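Local structure of CRISPR-associated protein, Cse1 family (Acidimicrobium ferrooxidans, 4H3T) at residues 10-15 against 102-107; 54-59 against 160-165; 263-268 against 281-286. The protein probably serves as the large Cse1 subunit of a type I-E CRISPR Cascade surveillance complex, which in relatives recognises invading DNA and its protospacer-adjacent motif. The protein carries 1 engineered substitution. All coordinates share one frame; numbering follows the deposited sequence.

In the fold
The three contacts form one neighbourhood of the Cse1 chain: centres of contacts 1 and 2 are about 14 Å apart, of 2 and 3 about 15 Å, and of 1 and 3 about 17 Å. Helix 157-170 is the shared element. Its residues 160-165 cross helix 52-68 in contact 2, while Ala161 and Leu164 touch Leu12 and Leu104 of contact 1, and Ala160 and Leu164 meet Leu267 and Ile265 of contact 3. Along the chain the segments of contacts 1 and 2 alternate, so these two cross; the hairpin of contact 3 follows both. Residues distant in sequence are thereby gathered about one helix into a continuous apolar core.

Contact 1: residues 10-15 against 102-107; sequences FDLSSE and FDLFSK
Leu12 and Leu104 form the apolar centre of an antiparallel pairing that joins the loop before strand 18-22 to the loop after helix 88-98. Residues 10-13 and 102-105, whose directions are 177° apart, share a single beta bridge, Asp11 with Asp103. Leu12 CD1 meets Leu104 CD1 tip to tip at 4.3 Å, and Ala161 and Leu164 of helix 157-170 pack against this leucine pair. To one side, CB of Leu12 sits at the edge of the Phe102 ring, near its plane. To the other, Phe10 CB lies 3.7 Å from Phe105 CE2, while the Phe10 ring leads away from the partner loop, with Glu15 CB over one face, toward the rim.

Outside this apolar row the backbones are stitched by two nearly straight bonds, Leu12 N to Phe102 O at 2.9 Å and Leu104 N to Phe10 O at 3.0 Å; in both the donor stands above the carbonyl plane.

Each loop has an Asx turn at the polar edge, led by Asp11 and by Asp103. Asp11 OD1 accepts from both N and OG of Ser13, the latter at 2.7 Å, and OD2 forms a salt bridge with Arg99. His9 bonds OD2 of Asp103. Asp103 OD1 joins turn and partner loop, accepting from Phe105 N at 3.1 Å on one side of the carboxylate plane and from Phe10 N at 2.9 Å on the other.

Contact 2: residues 54-59 against 160-165; sequences PALLRL and AARWLV
NH1 of Arg162 is the best-held polar atom among the side chains that touch across this helix crossing, and two partners grip it: a salt bridge to Glu29 OE2 and a hydrogen bond to the backbone oxygen of Trp17. Both lie outside the two helices, so NH1 is held without help from segment 54-59. CG of Arg162 stands beside the backbone N (chi1 -72°), and what the side chain offers to the contact is its CD methylene: Arg162 CD lies 4.5 Å from Leu56 CD1, the longest of the contacts made here.

The segments 54-59 and 160-165 cross almost perpendicularly, at 88°, with their axes 9.8 Å apart. A crossing this steep confines the touch to a small patch, and the 208 Å² buried, both sides summed, agrees with that. Val165 fills the centre of the patch and is directed at the other helix. Val165 CG1, anti to the backbone N (chi1 175°), enters a notch made by Ala55 and Leu56, lying 4.2 Å from Ala55 CB and 4.1 Å from Leu56 CD2. The same methyl, Val165 CG1, rests 3.8 Å from Ala55 O, a carbonyl already used within its helix as the acceptor for Leu59 N. The second branch, Val165 CG2, meets Leu59 CD2 at 4.1 Å. Leu56 and Leu59 each cross the valine at about a right angle, so the methyl groups touch at their tips and do not run alongside one another.

Every side chain that touches is buried, and hydrogen bonding between the two segments is absent. Between segments 54-59 and 160-165 the contact is therefore van der Waals packing, in which an arginine takes part through its CD methylene, at the limit of contact, its charge probably compensated by Glu29.

Contact 3: residues 263-268 against 281-286; sequences RRIRLF and VLICAG
In this antiparallel beta hairpin, strands 263-272 and 275-289, the paired side chains of 264-267 and 281-284 sort onto two faces. On one, Ile265 lies side by side with both Val281 and Ile283, pointing the same way: Ile265 CG2 touches Val281 CG2 at 3.8 Å, and its CG1 reaches Ile283 CG2. Leu267 lies side by side with Val281, its CD2 3.9 Å from Val281 CG2. Helix 157-170 packs on this face through Ala160, Leu164, Arg167 and His168.

The opposite face carries Arg264, Arg266, Leu282 and Cys284. Beside them Phe268 lies alongside Leu282 and turns its ring edge to it, Phe268 CE2 being 3.9 Å from Leu282 CB. Arg266 CG approaches one face of that ring, offset toward the rim; its guanidinium, bonded through NH1 to Leu117 O, has Phe268 CE1 over one face.

Four backbone bonds fix the register, two each in the hydrogen-bonded pairs Arg264-Cys284 and Arg266-Leu282; the straightest, Arg264 N to Cys284 O, is 2.9 Å long at 174°. At the Arg263/Gly286 end Arg264 bends at chi2 (-60°), sending NE to Gly243 O and NH2 to Asp287. Gly286 CA lies over one guanidinium face, 3.6 Å from Arg264 NH1, which donates in plane to Arg263 O at 3.1 Å.

Contact 1: residues 10-15 against 102-107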
ATOM      1  N   PHE A  10      19.635 -22.468   5.948  1.00 46.09           N
ATOM      2  CA  PHE A  10      19.602 -20.988   5.991  1.00 44.62           C
ATOM      3  C   PHE A  10      18.514 -20.599   6.978  1.00 44.45           C
ATOM      4  O   PHE A  10      17.321 -20.531   6.652  1.00 43.58           O
ATOM      5  CB  PHE A  10      19.431 -20.364   4.594  1.00 44.31           C
ATOM      6  CG  PHE A  10      19.636 -18.871   4.560  1.00 45.33           C
ATOM      7  CD1 PHE A  10      20.922 -18.326   4.558  1.00 46.83           C
ATOM      8  CD2 PHE A  10      18.550 -17.999   4.586  1.00 45.65           C
ATOM      9  CE1 PHE A  10      21.101 -16.947   4.505  1.00 44.90           C
ATOM     10  CE2 PHE A  10      18.737 -16.620   4.520  1.00 47.53           C
ATOM     11  CZ  PHE A  10      20.006 -16.104   4.526  1.00 46.23           C
ATOM     12  N   ASP A  11      18.938 -20.422   8.220  1.00 42.90           N
ATOM     13  CA  ASP A  11      18.054 -20.138   9.348  1.00 43.36           C
ATOM     14  C   ASP A  11      17.709 -18.642   9.330  1.00 45.13           C
ATOM     15  O   ASP A  11      18.537 -17.793   9.663  1.00 42.61           O
ATOM     16  CB  ASP A  11      18.720 -20.586  10.679  1.00 46.64           C
ATOM     17  CG  ASP A  11      17.906 -20.361  11.963  1.00 51.05           C
ATOM     18  OD1 ASP A  11      16.897 -19.674  11.913  1.00 49.09           O
ATOM     19  OD2 ASP A  11      18.315 -20.835  13.001  1.00 56.13           O
ATOM     20  N   LEU A  12      16.461 -18.353   9.017  1.00 41.59           N
ATOM     21  CA  LEU A  12      15.947 -16.981   8.895  1.00 41.21           C
ATOM     22  C   LEU A  12      15.883 -16.259  10.230  1.00 44.52           C
ATOM     23  O   LEU A  12      15.772 -15.022  10.268  1.00 43.80           O
ATOM     24  CB  LEU A  12      14.566 -17.006   8.224  1.00 37.83           C
ATOM     25  CG  LEU A  12      14.481 -17.576   6.806  1.00 42.77           C
ATOM     26  CD1 LEU A  12      13.026 -17.623   6.361  1.00 43.49           C
ATOM     27  CD2 LEU A  12      15.338 -16.791   5.848  1.00 40.20           C
ATOM     28  N   SER A  13      15.938 -16.983  11.330  1.00 44.42           N
ATOM     29  CA  SER A  13      15.996 -16.306  12.625  1.00 43.76           C
ATOM     30  C   SER A  13      17.404 -15.781  12.951  1.00 49.26           C
ATOM     31  O   SER A  13      17.514 -14.926  13.813  1.00 47.50           O
ATOM     32  CB  SER A  13      15.537 -17.225  13.755  1.00 47.58           C
ATOM     33  OG  SER A  13      16.514 -18.190  14.120  1.00 46.50           O
ATOM     34  N   SER A  14      18.490 -16.334  12.337  1.00 46.81           N
ATOM     35  CA  SER A  14      19.853 -15.950  12.703  1.00 46.77           C
ATOM     36  C   SER A  14      20.736 -15.503  11.526  1.00 52.50           C
ATOM     37  O   SER A  14      21.771 -14.897  11.761  1.00 53.92           O
ATOM     38  CB  SER A  14      20.538 -17.102  13.452  1.00 51.25           C
ATOM     39  OG  SER A  14      20.441 -18.299  12.695  1.00 56.03           O
ATOM     40  N   GLU A  15      20.309 -15.693  10.295  1.00 48.57           N
ATOM     41  CA  GLU A  15      21.056 -15.228   9.101  1.00 49.59           C
ATOM     42  C   GLU A  15      20.530 -13.908   8.617  1.00 48.83           C
ATOM     43  O   GLU A  15      19.321 -13.692   8.677  1.00 44.69           O
ATOM     44  CB  GLU A  15      20.903 -16.215   7.924  1.00 50.62           C
ATOM     45  CG  GLU A  15      21.393 -17.587   8.260  1.00 55.80           C
ATOM     46  CD  GLU A  15      22.865 -17.841   8.067  1.00 78.84           C
ATOM     47  OE1 GLU A  15      23.676 -16.885   8.066  1.00 73.05           O
ATOM     48  OE2 GLU A  15      23.202 -19.031   7.906  1.00 87.73           O
ATOM     49  N   PHE A 102      12.078 -22.177  10.861  1.00 43.19           N
ATOM     50  CA  PHE A 102      12.606 -21.021  10.147  1.00 43.04           C
ATOM     51  C   PHE A 102      13.768 -21.346   9.218  1.00 46.19           C
ATOM     52  O   PHE A 102      14.406 -20.426   8.731  1.00 44.37           O
ATOM     53  CB  PHE A 102      13.035 -19.941  11.138  1.00 44.13           C
ATOM     54  CG  PHE A 102      11.830 -19.206  11.655  1.00 45.36           C
ATOM     55  CD1 PHE A 102      11.263 -18.174  10.927  1.00 45.62           C
ATOM     56  CD2 PHE A 102      11.258 -19.552  12.873  1.00 49.21           C
ATOM     57  CE1 PHE A 102      10.119 -17.535  11.378  1.00 46.26           C
ATOM     58  CE2 PHE A 102      10.100 -18.932  13.317  1.00 51.32           C
ATOM     59  CZ  PHE A 102       9.553 -17.904  12.581  1.00 47.28           C
ATOM     60  N   ASP A 103      13.995 -22.609   8.908  1.00 44.62           N
ATOM     61  CA  ASP A 103      15.062 -22.990   7.975  1.00 42.40           C
ATOM     62  C   ASP A 103      14.460 -22.990   6.546  1.00 44.50           C
ATOM     63  O   ASP A 103      13.571 -23.779   6.194  1.00 42.71           O
ATOM     64  CB  ASP A 103      15.724 -24.327   8.412  1.00 45.01           C
ATOM     65  CG  ASP A 103      16.867 -24.870   7.529  1.00 47.84           C
ATOM     66  OD1 ASP A 103      17.323 -24.150   6.612  1.00 43.98           O
ATOM     67  OD2 ASP A 103      17.267 -26.021   7.734  1.00 53.45           O
ATOM     68  N   LEU A 104      15.001 -22.105   5.699  1.00 42.67           N
ATOM     69  CA  LEU A 104      14.581 -22.008   4.305  1.00 42.11           C
ATOM     70  C   LEU A 104      14.802 -23.316   3.507  1.00 44.57           C
ATOM     71  O   LEU A 104      14.078 -23.571   2.551  1.00 42.66           O
ATOM     72  CB  LEU A 104      15.373 -20.870   3.614  1.00 40.95           C
ATOM     73  CG  LEU A 104      14.784 -20.300   2.329  1.00 40.62           C
ATOM     74  CD1 LEU A 104      13.467 -19.584   2.586  1.00 39.13           C
ATOM     75  CD2 LEU A 104      15.788 -19.363   1.653  1.00 39.77           C
ATOM     76  N   PHE A 105      15.820 -24.111   3.871  1.00 43.16           N
ATOM     77  CA  PHE A 105      16.141 -25.351   3.171  1.00 44.78           C
ATOM     78  C   PHE A 105      15.968 -26.589   4.040  1.00 48.53           C
ATOM     79  O   PHE A 105      16.549 -27.619   3.733  1.00 47.67           O
ATOM     80  CB  PHE A 105      17.565 -25.279   2.597  1.00 46.92           C
ATOM     81  CG  PHE A 105      17.833 -24.013   1.804  1.00 44.82           C
ATOM     82  CD1 PHE A 105      16.958 -23.595   0.810  1.00 44.52           C
ATOM     83  CD2 PHE A 105      18.942 -23.228   2.080  1.00 44.73           C
ATOM     84  CE1 PHE A 105      17.224 -22.440   0.057  1.00 44.43           C
ATOM     85  CE2 PHE A 105      19.250 -22.121   1.287  1.00 45.76           C
ATOM     86  CZ  PHE A 105      18.384 -21.722   0.292  1.00 44.14           C
ATOM     87  N   SER A 106      15.089 -26.539   5.056  1.00 45.63           N
ATOM     88  CA  SER A 106      14.796 -27.722   5.868  1.00 46.86           C
ATOM     89  C   SER A 106      14.244 -28.820   4.956  1.00 50.72           C
ATOM     90  O   SER A 106      13.464 -28.524   4.055  1.00 47.88           O
ATOM     91  CB  SER A 106      13.780 -27.407   6.961  1.00 47.88           C
ATOM     92  OG  SER A 106      13.298 -28.597   7.568  1.00 52.09           O
ATOM     93  N   LYS A 107      14.661 -30.054   5.156  1.00 50.04           N
ATOM     94  CA  LYS A 107      14.131 -31.153   4.329  1.00 52.06           C
ATOM     95  C   LYS A 107      12.698 -31.549   4.762  1.00 55.01           C
ATOM     96  O   LYS A 107      11.951 -32.068   3.964  1.00 56.18           O
ATOM     97  CB  LYS A 107      15.087 -32.369   4.352  1.00 59.45           C
ATOM     98  CG  LYS A 107      16.203 -32.233   3.282  1.00 81.55           C
ATOM     99  CD  LYS A 107      16.875 -33.546   2.890  1.00101.93           C
ATOM    100  CE  LYS A 107      18.038 -33.944   3.766  1.00119.98           C
ATOM    101  NZ  LYS A 107      18.631 -35.235   3.314  1.00136.27           N
TER

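Contact 2: residues 54-59 against 160-165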
ATOM      1  N   PRO A  54       5.027  -4.101   2.588  1.00 37.43           N
ATOM      2  CA  PRO A  54       3.813  -4.582   3.307  1.00 36.35           C
ATOM      3  C   PRO A  54       3.923  -6.069   3.670  1.00 37.91           C
ATOM      4  O   PRO A  54       3.514  -6.525   4.734  1.00 37.93           O
ATOM      5  CB  PRO A  54       2.684  -4.355   2.276  1.00 37.55           C
ATOM      6  CG  PRO A  54       3.207  -3.380   1.335  1.00 41.94           C
ATOM      7  CD  PRO A  54       4.679  -3.489   1.283  1.00 38.75           C
ATOM      8  N   ALA A  55       4.517  -6.852   2.783  1.00 36.65           N
ATOM      9  CA  ALA A  55       4.637  -8.304   2.999  1.00 36.22           C
ATOM     10  C   ALA A  55       5.558  -8.623   4.159  1.00 36.79           C
ATOM     11  O   ALA A  55       5.171  -9.403   5.058  1.00 36.47           O
ATOM     12  CB  ALA A  55       5.116  -8.985   1.703  1.00 38.38           C
ATOM     13  N   LEU A  56       6.702  -7.957   4.212  1.00 35.76           N
ATOM     14  CA  LEU A  56       7.679  -8.181   5.287  1.00 36.50           C
ATOM     15  C   LEU A  56       7.190  -7.542   6.603  1.00 39.42           C
ATOM     16  O   LEU A  56       7.371  -8.128   7.648  1.00 40.30           O
ATOM     17  CB  LEU A  56       9.043  -7.626   4.916  1.00 37.76           C
ATOM     18  CG  LEU A  56       9.809  -8.381   3.753  1.00 40.81           C
ATOM     19  CD1 LEU A  56      11.074  -7.631   3.411  1.00 44.36           C
ATOM     20  CD2 LEU A  56      10.009  -9.847   4.123  1.00 39.17           C
ATOM     21  N   LEU A  57       6.487  -6.421   6.538  1.00 38.65           N
ATOM     22  CA  LEU A  57       5.946  -5.770   7.752  1.00 36.46           C
ATOM     23  C   LEU A  57       4.923  -6.678   8.401  1.00 40.77           C
ATOM     24  O   LEU A  57       4.999  -6.904   9.597  1.00 40.16           O
ATOM     25  CB  LEU A  57       5.340  -4.409   7.455  1.00 37.64           C
ATOM     26  CG  LEU A  57       4.600  -3.696   8.639  1.00 41.43           C
ATOM     27  CD1 LEU A  57       5.542  -3.416   9.789  1.00 41.18           C
ATOM     28  CD2 LEU A  57       3.966  -2.444   8.188  1.00 44.05           C
ATOM     29  N   ARG A  58       3.984  -7.231   7.608  1.00 35.81           N
ATOM     30  CA  ARG A  58       2.970  -8.139   8.138  1.00 37.09           C
ATOM     31  C   ARG A  58       3.568  -9.423   8.681  1.00 39.27           C
ATOM     32  O   ARG A  58       3.147  -9.877   9.724  1.00 37.96           O
ATOM     33  CB  ARG A  58       1.892  -8.412   7.115  1.00 37.23           C
ATOM     34  CG  ARG A  58       1.067  -7.171   6.936  1.00 35.52           C
ATOM     35  CD  ARG A  58       0.255  -7.126   5.712  1.00 39.57           C
ATOM     36  NE  ARG A  58      -0.809  -8.123   5.657  1.00 40.03           N
ATOM     37  CZ  ARG A  58      -2.104  -7.914   5.841  1.00 48.50           C
ATOM     38  NH1 ARG A  58      -2.539  -6.745   6.299  1.00 38.73           N
ATOM     39  NH2 ARG A  58      -2.976  -8.884   5.611  1.00 41.22           N
ATOM     40  N   LEU A  59       4.614  -9.943   8.065  1.00 39.27           N
ATOM     41  CA  LEU A  59       5.304 -11.116   8.611  1.00 39.10           C
ATOM     42  C   LEU A  59       5.854 -10.828  10.002  1.00 39.50           C
ATOM     43  O   LEU A  59       5.749 -11.629  10.938  1.00 39.44           O
ATOM     44  CB  LEU A  59       6.467 -11.524   7.678  1.00 40.51           C
ATOM     45  CG  LEU A  59       7.486 -12.552   8.295  1.00 46.92           C
ATOM     46  CD1 LEU A  59       6.825 -13.832   8.440  1.00 50.94           C
ATOM     47  CD2 LEU A  59       8.696 -12.762   7.361  1.00 53.66           C
ATOM     48  N   ALA A 160      15.848 -15.060  -2.145  1.00 38.51           N
ATOM     49  CA  ALA A 160      14.777 -16.030  -2.363  1.00 37.44           C
ATOM     50  C   ALA A 160      13.779 -15.972  -1.217  1.00 39.39           C
ATOM     51  O   ALA A 160      12.586 -16.035  -1.452  1.00 36.71           O
ATOM     52  CB  ALA A 160      15.311 -17.447  -2.519  1.00 37.58           C
ATOM     53  N   ALA A 161      14.272 -15.838   0.000  1.00 37.95           N
ATOM     54  CA  ALA A 161      13.383 -15.743   1.191  1.00 38.48           C
ATOM     55  C   ALA A 161      12.471 -14.513   1.103  1.00 39.47           C
ATOM     56  O   ALA A 161      11.278 -14.616   1.404  1.00 36.49           O
ATOM     57  CB  ALA A 161      14.195 -15.697   2.459  1.00 38.56           C
ATOM     58  N   ARG A 162      13.027 -13.344   0.724  1.00 36.33           N
ATOM     59  CA  ARG A 162      12.226 -12.131   0.605  1.00 35.59           C
ATOM     60  C   ARG A 162      11.142 -12.301  -0.457  1.00 37.77           C
ATOM     61  O   ARG A 162       9.974 -12.003  -0.196  1.00 34.58           O
ATOM     62  CB  ARG A 162      13.083 -10.938   0.251  1.00 36.13           C
ATOM     63  CG  ARG A 162      13.939 -10.471   1.387  1.00 36.62           C
ATOM     64  CD  ARG A 162      14.608  -9.154   1.097  1.00 37.98           C
ATOM     65  NE  ARG A 162      15.509  -9.156  -0.044  1.00 36.58           N
ATOM     66  CZ  ARG A 162      16.826  -9.274  -0.007  1.00 44.48           C
ATOM     67  NH1 ARG A 162      17.444  -9.559   1.128  1.00 37.78           N
ATOM     68  NH2 ARG A 162      17.534  -9.197  -1.125  1.00 41.16           N
ATOM     69  N   TRP A 163      11.513 -12.832  -1.637  1.00 34.96           N
ATOM     70  CA  TRP A 163      10.536 -13.009  -2.688  1.00 35.73           C
ATOM     71  C   TRP A 163       9.504 -14.094  -2.402  1.00 39.14           C
ATOM     72  O   TRP A 163       8.370 -14.015  -2.916  1.00 37.21           O
ATOM     73  CB  TRP A 163      11.172 -13.253  -4.009  1.00 36.89           C
ATOM     74  CG  TRP A 163      11.853 -12.034  -4.535  1.00 39.59           C
ATOM     75  CD1 TRP A 163      13.186 -11.887  -4.784  1.00 43.27           C
ATOM     76  CD2 TRP A 163      11.232 -10.828  -4.958  1.00 40.39           C
ATOM     77  NE1 TRP A 163      13.427 -10.645  -5.330  1.00 43.77           N
ATOM     78  CE2 TRP A 163      12.269  -9.938  -5.344  1.00 45.26           C
ATOM     79  CE3 TRP A 163       9.917 -10.330  -4.884  1.00 42.06           C
ATOM     80  CZ2 TRP A 163      12.008  -8.654  -5.818  1.00 44.94           C
ATOM     81  CZ3 TRP A 163       9.669  -9.058  -5.341  1.00 43.74           C
ATOM     82  CH2 TRP A 163      10.718  -8.220  -5.757  1.00 44.92           C
ATOM     83  N   LEU A 164       9.883 -15.085  -1.600  1.00 36.11           N
ATOM     84  CA  LEU A 164       8.988 -16.144  -1.169  1.00 36.23           C
ATOM     85  C   LEU A 164       7.843 -15.574  -0.311  1.00 39.51           C
ATOM     86  O   LEU A 164       6.696 -15.876  -0.556  1.00 37.44           O
ATOM     87  CB  LEU A 164       9.797 -17.180  -0.397  1.00 37.32           C
ATOM     88  CG  LEU A 164       9.100 -18.311   0.275  1.00 41.39           C
ATOM     89  CD1 LEU A 164       8.349 -19.162  -0.745  1.00 40.35           C
ATOM     90  CD2 LEU A 164      10.115 -19.163   1.022  1.00 44.48           C
ATOM     91  N   VAL A 165       8.182 -14.677   0.639  1.00 35.64           N
ATOM     92  CA  VAL A 165       7.254 -14.007   1.492  1.00 34.45           C
ATOM     93  C   VAL A 165       6.357 -13.127   0.650  1.00 36.28           C
ATOM     94  O   VAL A 165       5.139 -13.158   0.785  1.00 37.11           O
ATOM     95  CB  VAL A 165       7.973 -13.215   2.600  1.00 36.39           C
ATOM     96  CG1 VAL A 165       6.939 -12.402   3.420  1.00 36.52           C
ATOM     97  CG2 VAL A 165       8.726 -14.173   3.535  1.00 36.30           C
TER

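Contact 3: residues 263-268 against 281-286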
ATOM      1  N   ARG A 263       0.089 -19.439  -1.790  1.00 36.83           N
ATOM      2  CA  ARG A 263       0.694 -20.260  -2.831  1.00 37.16           C
ATOM      3  C   ARG A 263       1.257 -21.558  -2.196  1.00 40.17           C
ATOM      4  O   ARG A 263       1.133 -21.779  -0.986  1.00 36.78           O
ATOM      5  CB  ARG A 263       1.801 -19.454  -3.577  1.00 36.87           C
ATOM      6  CG  ARG A 263       1.264 -18.187  -4.327  1.00 34.13           C
ATOM      7  CD  ARG A 263       0.518 -18.609  -5.523  1.00 40.82           C
ATOM      8  NE  ARG A 263      -0.037 -17.497  -6.319  1.00 39.61           N
ATOM      9  CZ  ARG A 263      -1.241 -16.945  -6.173  1.00 42.73           C
ATOM     10  NH1 ARG A 263      -2.036 -17.312  -5.179  1.00 38.37           N
ATOM     11  NH2 ARG A 263      -1.652 -16.016  -7.014  1.00 39.53           N
ATOM     12  N   ARG A 264       1.674 -22.457  -3.061  1.00 38.41           N
ATOM     13  CA  ARG A 264       2.404 -23.666  -2.757  1.00 38.79           C
ATOM     14  C   ARG A 264       3.714 -23.553  -3.538  1.00 41.12           C
ATOM     15  O   ARG A 264       3.730 -23.551  -4.790  1.00 40.51           O
ATOM     16  CB  ARG A 264       1.630 -24.934  -3.094  1.00 39.70           C
ATOM     17  CG  ARG A 264       0.388 -25.126  -2.240  1.00 40.35           C
ATOM     18  CD  ARG A 264       0.656 -25.228  -0.737  1.00 43.69           C
ATOM     19  NE  ARG A 264      -0.594 -25.493  -0.033  1.00 41.60           N
ATOM     20  CZ  ARG A 264      -1.410 -24.599   0.482  1.00 45.89           C
ATOM     21  NH1 ARG A 264      -1.063 -23.325   0.527  1.00 43.21           N
ATOM     22  NH2 ARG A 264      -2.547 -24.986   1.062  1.00 46.11           N
ATOM     23  N   ILE A 265       4.795 -23.395  -2.801  1.00 37.28           N
ATOM     24  CA  ILE A 265       6.098 -23.095  -3.399  1.00 38.52           C
ATOM     25  C   ILE A 265       7.171 -24.014  -2.870  1.00 40.78           C
ATOM     26  O   ILE A 265       7.185 -24.363  -1.701  1.00 39.27           O
ATOM     27  CB  ILE A 265       6.464 -21.601  -3.126  1.00 39.10           C
ATOM     28  CG1 ILE A 265       5.353 -20.630  -3.670  1.00 41.18           C
ATOM     29  CG2 ILE A 265       7.829 -21.263  -3.695  1.00 36.69           C
ATOM     30  CD1 ILE A 265       5.610 -19.173  -3.412  1.00 38.46           C
ATOM     31  N   ARG A 266       8.103 -24.342  -3.728  1.00 37.87           N
ATOM     32  CA  ARG A 266       9.286 -25.093  -3.338  1.00 38.82           C
ATOM     33  C   ARG A 266      10.485 -24.491  -4.020  1.00 39.38           C
ATOM     34  O   ARG A 266      10.470 -24.343  -5.272  1.00 37.24           O
ATOM     35  CB  ARG A 266       9.147 -26.586  -3.697  1.00 41.94           C
ATOM     36  CG  ARG A 266      10.383 -27.414  -3.334  1.00 43.41           C
ATOM     37  CD  ARG A 266      10.105 -28.882  -3.544  1.00 47.02           C
ATOM     38  NE  ARG A 266      11.310 -29.662  -3.294  1.00 48.90           N
ATOM     39  CZ  ARG A 266      11.448 -30.959  -3.546  1.00 61.45           C
ATOM     40  NH1 ARG A 266      10.462 -31.642  -4.110  1.00 48.11           N
ATOM     41  NH2 ARG A 266      12.595 -31.577  -3.266  1.00 56.67           N
ATOM     42  N   LEU A 267      11.507 -24.118  -3.211  1.00 37.76           N
ATOM     43  CA  LEU A 267      12.817 -23.632  -3.730  1.00 38.71           C
ATOM     44  C   LEU A 267      13.703 -24.845  -3.947  1.00 41.74           C
ATOM     45  O   LEU A 267      13.614 -25.801  -3.187  1.00 41.98           O
ATOM     46  CB  LEU A 267      13.517 -22.690  -2.759  1.00 37.91           C
ATOM     47  CG  LEU A 267      12.755 -21.474  -2.288  1.00 39.66           C
ATOM     48  CD1 LEU A 267      13.539 -20.720  -1.212  1.00 40.96           C
ATOM     49  CD2 LEU A 267      12.394 -20.521  -3.411  1.00 40.51           C
ATOM     50  N   PHE A 268      14.507 -24.853  -4.981  1.00 40.86           N
ATOM     51  CA  PHE A 268      15.452 -25.960  -5.232  1.00 41.07           C
ATOM     52  C   PHE A 268      16.883 -25.419  -5.058  1.00 44.43           C
ATOM     53  O   PHE A 268      17.461 -24.972  -6.031  1.00 42.19           O
ATOM     54  CB  PHE A 268      15.251 -26.517  -6.623  1.00 43.65           C
ATOM     55  CG  PHE A 268      13.914 -27.215  -6.759  1.00 44.79           C
ATOM     56  CD1 PHE A 268      13.765 -28.559  -6.385  1.00 49.37           C
ATOM     57  CD2 PHE A 268      12.785 -26.516  -7.171  1.00 45.47           C
ATOM     58  CE1 PHE A 268      12.546 -29.223  -6.570  1.00 49.51           C
ATOM     59  CE2 PHE A 268      11.551 -27.160  -7.293  1.00 47.07           C
ATOM     60  CZ  PHE A 268      11.429 -28.503  -6.954  1.00 46.70           C
ATOM     61  N   VAL A 281      12.710 -23.002  -8.986  1.00 38.22           N
ATOM     62  CA  VAL A 281      11.571 -22.883  -8.084  1.00 40.17           C
ATOM     63  C   VAL A 281      10.323 -23.525  -8.747  1.00 44.38           C
ATOM     64  O   VAL A 281      10.208 -23.540  -9.981  1.00 42.33           O
ATOM     65  CB  VAL A 281      11.289 -21.390  -7.686  1.00 43.23           C
ATOM     66  CG1 VAL A 281      10.809 -20.570  -8.887  1.00 42.34           C
ATOM     67  CG2 VAL A 281      10.260 -21.318  -6.566  1.00 44.55           C
ATOM     68  N   LEU A 282       9.400 -23.995  -7.919  1.00 40.34           N
ATOM     69  CA  LEU A 282       8.087 -24.495  -8.345  1.00 41.14           C
ATOM     70  C   LEU A 282       7.045 -23.636  -7.616  1.00 41.67           C
ATOM     71  O   LEU A 282       7.101 -23.503  -6.390  1.00 39.49           O
ATOM     72  CB  LEU A 282       7.937 -25.989  -8.045  1.00 41.39           C
ATOM     73  CG  LEU A 282       6.569 -26.656  -8.365  1.00 45.58           C
ATOM     74  CD1 LEU A 282       6.114 -26.439  -9.796  1.00 46.48           C
ATOM     75  CD2 LEU A 282       6.635 -28.135  -8.121  1.00 47.96           C
ATOM     76  N   ILE A 283       6.133 -23.007  -8.359  1.00 37.63           N
ATOM     77  CA  ILE A 283       5.131 -22.077  -7.788  1.00 38.53           C
ATOM     78  C   ILE A 283       3.770 -22.493  -8.278  1.00 42.72           C
ATOM     79  O   ILE A 283       3.521 -22.428  -9.476  1.00 39.56           O
ATOM     80  CB  ILE A 283       5.403 -20.609  -8.182  1.00 41.05           C
ATOM     81  CG1 ILE A 283       6.824 -20.193  -7.835  1.00 40.80           C
ATOM     82  CG2 ILE A 283       4.419 -19.664  -7.542  1.00 38.24           C
ATOM     83  CD1 ILE A 283       7.167 -18.805  -8.404  1.00 40.58           C
ATOM     84  N   CYS A 284       2.896 -22.837  -7.343  1.00 39.02           N
ATOM     85  CA  CYS A 284       1.559 -23.394  -7.565  1.00 40.37           C
ATOM     86  C   CYS A 284       0.552 -22.652  -6.750  1.00 41.03           C
ATOM     87  O   CYS A 284       0.885 -21.914  -5.815  1.00 37.80           O
ATOM     88  CB  CYS A 284       1.545 -24.880  -7.221  1.00 41.08           C
ATOM     89  SG  CYS A 284       2.778 -25.856  -8.103  1.00 45.59           S
ATOM     90  N   ALA A 285      -0.722 -22.917  -7.053  1.00 36.43           N
ATOM     91  CA  ALA A 285      -1.822 -22.279  -6.331  1.00 36.86           C
ATOM     92  C   ALA A 285      -1.907 -22.698  -4.889  1.00 40.58           C
ATOM     93  O   ALA A 285      -1.673 -23.849  -4.570  1.00 40.59           O
ATOM     94  CB  ALA A 285      -3.124 -22.624  -7.023  1.00 38.31           C
ATOM     95  N   GLY A 286      -2.260 -21.773  -4.017  1.00 38.67           N
ATOM     96  CA  GLY A 286      -2.459 -22.102  -2.599  1.00 39.02           C
ATOM     97  C   GLY A 286      -3.833 -21.678  -2.108  1.00 43.06           C
ATOM     98  O   GLY A 286      -4.831 -21.665  -2.847  1.00 41.27           O
TER